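Side-chain contacts in methyltransferase (Geobacter sulfurreducens PCA, PDB 3C3P), which probably transfers a methyl group from S-adenosyl-L-methionine to an oxygen atom of an acceptor molecule: residues 67-70 / 71-75; 180-183 / 184-187. All coordinates share one frame; numbering follows the deposited sequence.

Interaction 1 (67-70 / 71-75); sequences LGCA and SWWFA
The contact of Cys69 with Trp73 and of Ala70 with Phe74 is a local one, between side chains one helical turn apart, at the start of helix 69-75, which follows strand 59-63. Cys69 meets Trp73 at the rim of the indole: SG lies 3.9 Å from Trp73 NE1, and its line to the centre of the five-membered ring, 4.8 Å long, stands 85° off the ring normal. This is a sulfur-aromatic contact at the edge, in the ring plane. It forms because SG of Cys69 is anti to the backbone N (chi1 -177°), while CG of Trp73 is anti to the carbonyl carbon and turns the pyrrole side back along the helix. One face of the same indole receives Trp72 CZ3, 3.7 Å above the plane and over its centre, so edge and face are met by different neighbours.

The turn belongs to the beta-alpha-beta unit of strand 59-63, helix 69-75 and strand 83-88, in the Rossmann-like fold of class I methyltransferases. Gly68, with positive phi, is the N-cap residue, and its O accepts the N-H of Trp72 at 2.9 Å. Two residues further on, Phe74 N gives a straighter bond to Ala70 O, 167° at the hydrogen and in the carbonyl plane; the intervening bond from Trp73 N to Cys69 O is weak.

On the sheet side, Ala70 CB approaches Phe74 CE2 at 4.3 Å, and both side chains rest on Val62. Asp65 reaches the helix start through both carboxylate oxygens, OD1 taking Ala70 N and OD2 bonding Ser71 OG. Cys69 and Trp72 turn instead to helix 23-34, touching Met28 and Val25 respectively.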
loop_
_atom_site.group_PDB
_atom_site.type_symbol
_atom_site.label_atom_id
_atom_site.label_comp_id
_atom_site.label_asym_id
_atom_site.label_seq_id
_atom_site.Cartn_x
_atom_site.Cartn_y
_atom_site.Cartn_z
ATOM N N LEU A 67 -14.572 -8.831 16.142
ATOM C CA LEU A 67 -13.713 -8.705 17.319
ATOM C C LEU A 67 -12.937 -7.398 17.370
ATOM O O LEU A 67 -12.044 -7.243 18.198
ATOM C CB LEU A 67 -12.724 -9.878 17.408
ATOM C CG LEU A 67 -13.288 -11.292 17.503
ATOM C CD1 LEU A 67 -12.120 -12.246 17.588
ATOM C CD2 LEU A 67 -14.225 -11.475 18.691
ATOM N N GLY A 68 -13.324 -6.450 16.535
ATOM C CA GLY A 68 -12.631 -5.163 16.477
ATOM C C GLY A 68 -11.221 -5.330 15.921
ATOM O O GLY A 68 -10.331 -4.513 16.148
ATOM N N CYS A 69 -11.028 -6.384 15.153
ATOM C CA CYS A 69 -9.694 -6.655 14.602
ATOM C C CYS A 69 -9.138 -5.540 13.698
ATOM O O CYS A 69 -7.987 -5.122 13.834
ATOM C CB CYS A 69 -9.679 -7.981 13.847
ATOM S SG CYS A 69 -8.046 -8.397 13.223
ATOM N N ALA A 70 -9.957 -5.070 12.769
ATOM C CA ALA A 70 -9.537 -4.010 11.838
ATOM C C ALA A 70 -9.270 -2.717 12.591
ATOM O O ALA A 70 -8.274 -2.022 12.369
ATOM C CB ALA A 70 -10.615 -3.780 10.738
ATOM N N SER A 71 -10.159 -2.431 13.525
ATOM C CA SER A 71 -10.077 -1.206 14.345
ATOM C C SER A 71 -8.832 -1.221 15.216
ATOM O O SER A 71 -8.248 -0.185 15.520
ATOM C CB SER A 71 -11.326 -1.057 15.210
ATOM O OG SER A 71 -12.493 -0.984 14.406
ATOM N N TRP A 72 -8.412 -2.426 15.586
ATOM C CA TRP A 72 -7.243 -2.578 16.429
ATOM C C TRP A 72 -6.011 -2.106 15.642
ATOM O O TRP A 72 -5.188 -1.333 16.149
ATOM C CB TRP A 72 -7.122 -4.017 16.931
ATOM C CG TRP A 72 -6.033 -4.172 17.858
ATOM C CD1 TRP A 72 -6.052 -3.942 19.217
ATOM C CD2 TRP A 72 -4.716 -4.572 17.544
ATOM N NE1 TRP A 72 -4.816 -4.191 19.754
ATOM C CE2 TRP A 72 -3.976 -4.571 18.742
ATOM C CE3 TRP A 72 -4.082 -4.930 16.368
ATOM C CZ2 TRP A 72 -2.637 -4.929 18.786
ATOM C CZ3 TRP A 72 -2.745 -5.276 16.420
ATOM C CH2 TRP A 72 -2.044 -5.273 17.605
ATOM N N TRP A 73 -5.921 -2.537 14.386
ATOM C CA TRP A 73 -4.777 -2.171 13.512
ATOM C C TRP A 73 -4.753 -0.686 13.210
ATOM O O TRP A 73 -3.715 -0.023 13.276
ATOM C CB TRP A 73 -4.760 -2.975 12.201
ATOM C CG TRP A 73 -4.435 -4.420 12.413
ATOM C CD1 TRP A 73 -5.322 -5.454 12.532
ATOM C CD2 TRP A 73 -3.135 -4.980 12.580
ATOM N NE1 TRP A 73 -4.639 -6.637 12.744
ATOM C CE2 TRP A 73 -3.299 -6.368 12.798
ATOM C CE3 TRP A 73 -1.844 -4.441 12.614
ATOM C CZ2 TRP A 73 -2.224 -7.224 12.992
ATOM C CZ3 TRP A 73 -0.779 -5.293 12.817
ATOM C CH2 TRP A 73 -0.980 -6.674 13.009
ATOM N N PHE A 74 -5.928 -0.164 12.902
ATOM C CA PHE A 74 -6.066 1.265 12.595
ATOM C C PHE A 74 -5.821 2.184 13.813
ATOM O O PHE A 74 -5.201 3.254 13.688
ATOM C CB PHE A 74 -7.435 1.584 11.983
ATOM C CG PHE A 74 -7.631 1.038 10.598
ATOM C CD1 PHE A 74 -6.800 1.459 9.558
ATOM C CD2 PHE A 74 -8.688 0.205 10.301
ATOM C CE1 PHE A 74 -6.977 0.999 8.256
ATOM C CE2 PHE A 74 -8.875 -0.250 8.991
ATOM C CZ PHE A 74 -8.020 0.153 7.975
ATOM N N ALA A 75 -6.323 1.777 14.978
ATOM C CA ALA A 75 -6.187 2.585 16.201
ATOM C C ALA A 75 -4.731 2.839 16.556
ATOM O O ALA A 75 -4.360 3.897 17.064
ATOM C CB ALA A 75 -6.917 1.918 17.397
#

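Interaction 2 (180-183 / 184-187); sequences REFN and HHLS
Phe182 meets His185 and Leu186 through apolar packing within the short helix 181-186. Its ring carries Leu186 CB over one face, 4.1 Å above the plane and displaced toward the rim, while the far end of the ring, CZ, lies 4.0 Å from Leu186 CD2. CG of Phe182 is anti to the backbone N (chi1 -171°), which carries the ring along the helix to the following turn. His185 CD2 comes within 3.9 Å of Phe182 CE1, the two rings crossing at a slant without stacking. Phe182 and Leu186 both also touch Leu156 and Leu204 of the sheet.

Backbone hydrogen bonds hold these side chains in step. Leu186 N gives a nearly linear bond to Phe182 O, 171° at the hydrogen, and His185 N bonds Glu181 O in the carbonyl plane at 3.1 Å. Near the other end, Ser187 N reaches Asn183 O at 3.2 Å, its donor tilted 35° from the carbonyl plane. Ser187 OG lies 3.1 Å from Asn183 O and equally near His184 O, and which of them takes its proton is not settled.

On other sides of the helix lie polar groups. The backbone O of Arg180 is at the edge of the His184 ring, in its plane, 3.4 Å from CD2, a C-H side of the ring. Buried Asn183 sends ND2 to Ala161 O and also to Tyr13 OH of the second subunit, so both amide hydrogens have a possible use; Leu17 of that subunit packs on Asn183 and His184.

With one side packed on strands 154-159, 192-197 and 203-208 and another meeting the second subunit, the arrangement is that of a short amphipathic helix covering the antiparallel end of a Rossmann-like methyltransferase sheet.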
loop_
_atom_site.group_PDB
_atom_site.type_symbol
_atom_site.label_atom_id
_atom_site.label_comp_id
_atom_site.label_asym_id
_atom_site.label_seq_id
_atom_site.Cartn_x
_atom_site.Cartn_y
_atom_site.Cartn_z
ATOM N N ARG A 180 -14.196 -10.847 -7.193
ATOM C CA ARG A 180 -15.645 -10.484 -7.231
ATOM C C ARG A 180 -16.033 -9.114 -7.779
ATOM O O ARG A 180 -15.221 -8.295 -8.123
ATOM C CB ARG A 180 -16.438 -10.712 -5.933
ATOM C CG ARG A 180 -17.298 -11.957 -6.008
ATOM C CD ARG A 180 -18.534 -11.798 -5.114
ATOM N NE ARG A 180 -19.585 -12.743 -5.478
ATOM C CZ ARG A 180 -19.873 -13.858 -4.819
ATOM N NH1 ARG A 180 -19.224 -14.174 -3.707
ATOM N NH2 ARG A 180 -20.849 -14.642 -5.254
ATOM N N GLU A 181 -17.341 -8.958 -7.830
ATOM C CA GLU A 181 -18.047 -7.797 -8.424
ATOM C C GLU A 181 -17.533 -6.398 -8.154
ATOM O O GLU A 181 -17.436 -5.591 -9.078
ATOM C CB GLU A 181 -19.570 -7.826 -8.149
ATOM C CG GLU A 181 -20.313 -7.115 -9.272
ATOM C CD GLU A 181 -21.717 -6.700 -8.917
ATOM O OE1 GLU A 181 -21.823 -5.851 -7.999
ATOM O OE2 GLU A 181 -22.697 -7.138 -9.595
ATOM N N PHE A 182 -17.203 -6.116 -6.914
ATOM C CA PHE A 182 -16.759 -4.752 -6.574
ATOM C C PHE A 182 -15.490 -4.397 -7.333
ATOM O O PHE A 182 -15.267 -3.248 -7.714
ATOM C CB PHE A 182 -16.640 -4.574 -5.058
ATOM C CG PHE A 182 -16.393 -3.162 -4.652
ATOM C CD1 PHE A 182 -17.137 -2.136 -5.212
ATOM C CD2 PHE A 182 -15.528 -2.866 -3.640
ATOM C CE1 PHE A 182 -16.923 -0.807 -4.823
ATOM C CE2 PHE A 182 -15.331 -1.558 -3.254
ATOM C CZ PHE A 182 -16.028 -0.536 -3.850
ATOM N N ASN A 183 -14.662 -5.409 -7.579
ATOM C CA ASN A 183 -13.431 -5.198 -8.321
ATOM C C ASN A 183 -13.735 -4.628 -9.705
ATOM O O ASN A 183 -13.092 -3.692 -10.171
ATOM C CB ASN A 183 -12.665 -6.514 -8.534
ATOM C CG ASN A 183 -12.251 -7.171 -7.249
ATOM O OD1 ASN A 183 -12.176 -6.521 -6.204
ATOM N ND2 ASN A 183 -11.939 -8.463 -7.320
ATOM N N HIS A 184 -14.751 -5.199 -10.339
ATOM C CA HIS A 184 -15.143 -4.816 -11.717
ATOM C C HIS A 184 -15.765 -3.456 -11.742
ATOM O O HIS A 184 -15.578 -2.697 -12.688
ATOM C CB HIS A 184 -16.030 -5.868 -12.343
ATOM C CG HIS A 184 -15.350 -7.190 -12.455
ATOM N ND1 HIS A 184 -14.846 -7.671 -13.643
ATOM C CD2 HIS A 184 -15.015 -8.093 -11.502
ATOM C CE1 HIS A 184 -14.292 -8.849 -13.423
ATOM N NE2 HIS A 184 -14.364 -9.122 -12.132
ATOM N N HIS A 185 -16.496 -3.157 -10.680
ATOM C CA HIS A 185 -17.136 -1.853 -10.548
ATOM C C HIS A 185 -16.126 -0.734 -10.316
ATOM O O HIS A 185 -15.992 0.203 -11.093
ATOM C CB HIS A 185 -18.080 -1.847 -9.349
ATOM C CG HIS A 185 -18.713 -0.507 -9.090
ATOM N ND1 HIS A 185 -19.821 -0.057 -9.786
ATOM C CD2 HIS A 185 -18.378 0.485 -8.230
ATOM C CE1 HIS A 185 -20.154 1.144 -9.344
ATOM N NE2 HIS A 185 -19.290 1.502 -8.411
ATOM N N LEU A 186 -15.363 -0.904 -9.261
ATOM C CA LEU A 186 -14.431 0.150 -8.812
ATOM C C LEU A 186 -13.344 0.464 -9.804
ATOM O O LEU A 186 -12.886 1.625 -9.920
ATOM C CB LEU A 186 -13.826 -0.194 -7.439
ATOM C CG LEU A 186 -13.129 0.971 -6.747
ATOM C CD1 LEU A 186 -14.143 2.079 -6.519
ATOM C CD2 LEU A 186 -12.483 0.499 -5.450
ATOM N N SER A 187 -12.986 -0.544 -10.573
ATOM C CA SER A 187 -11.925 -0.388 -11.565
ATOM C C SER A 187 -12.374 0.504 -12.706
ATOM O O SER A 187 -11.548 1.050 -13.460
ATOM C CB SER A 187 -11.490 -1.745 -12.123
ATOM O OG SER A 187 -12.536 -2.348 -12.852
#

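In the fold
Interaction 1 precedes interaction 2 along the chain, and their centres lie 25 Å apart, with nearest atoms about 14 Å from each other and no touch. A single seven-stranded mixed sheet relates them. Residues 67-75 follow strand 59-63 and pack against it and strand 83-88, in the parallel part; residues 180-187 lie over strands 154-159, 203-208 and 192-197, where strand 203-208 runs antiparallel to both its neighbours. Interaction 1 is wholly buried, about 8 Å from the chain centre, whereas interaction 2 is partly buried, about 17 Å out, and touches the second subunit. One thus belongs to the interior of the Rossmann-like fold, the other to its dimer-facing periphery.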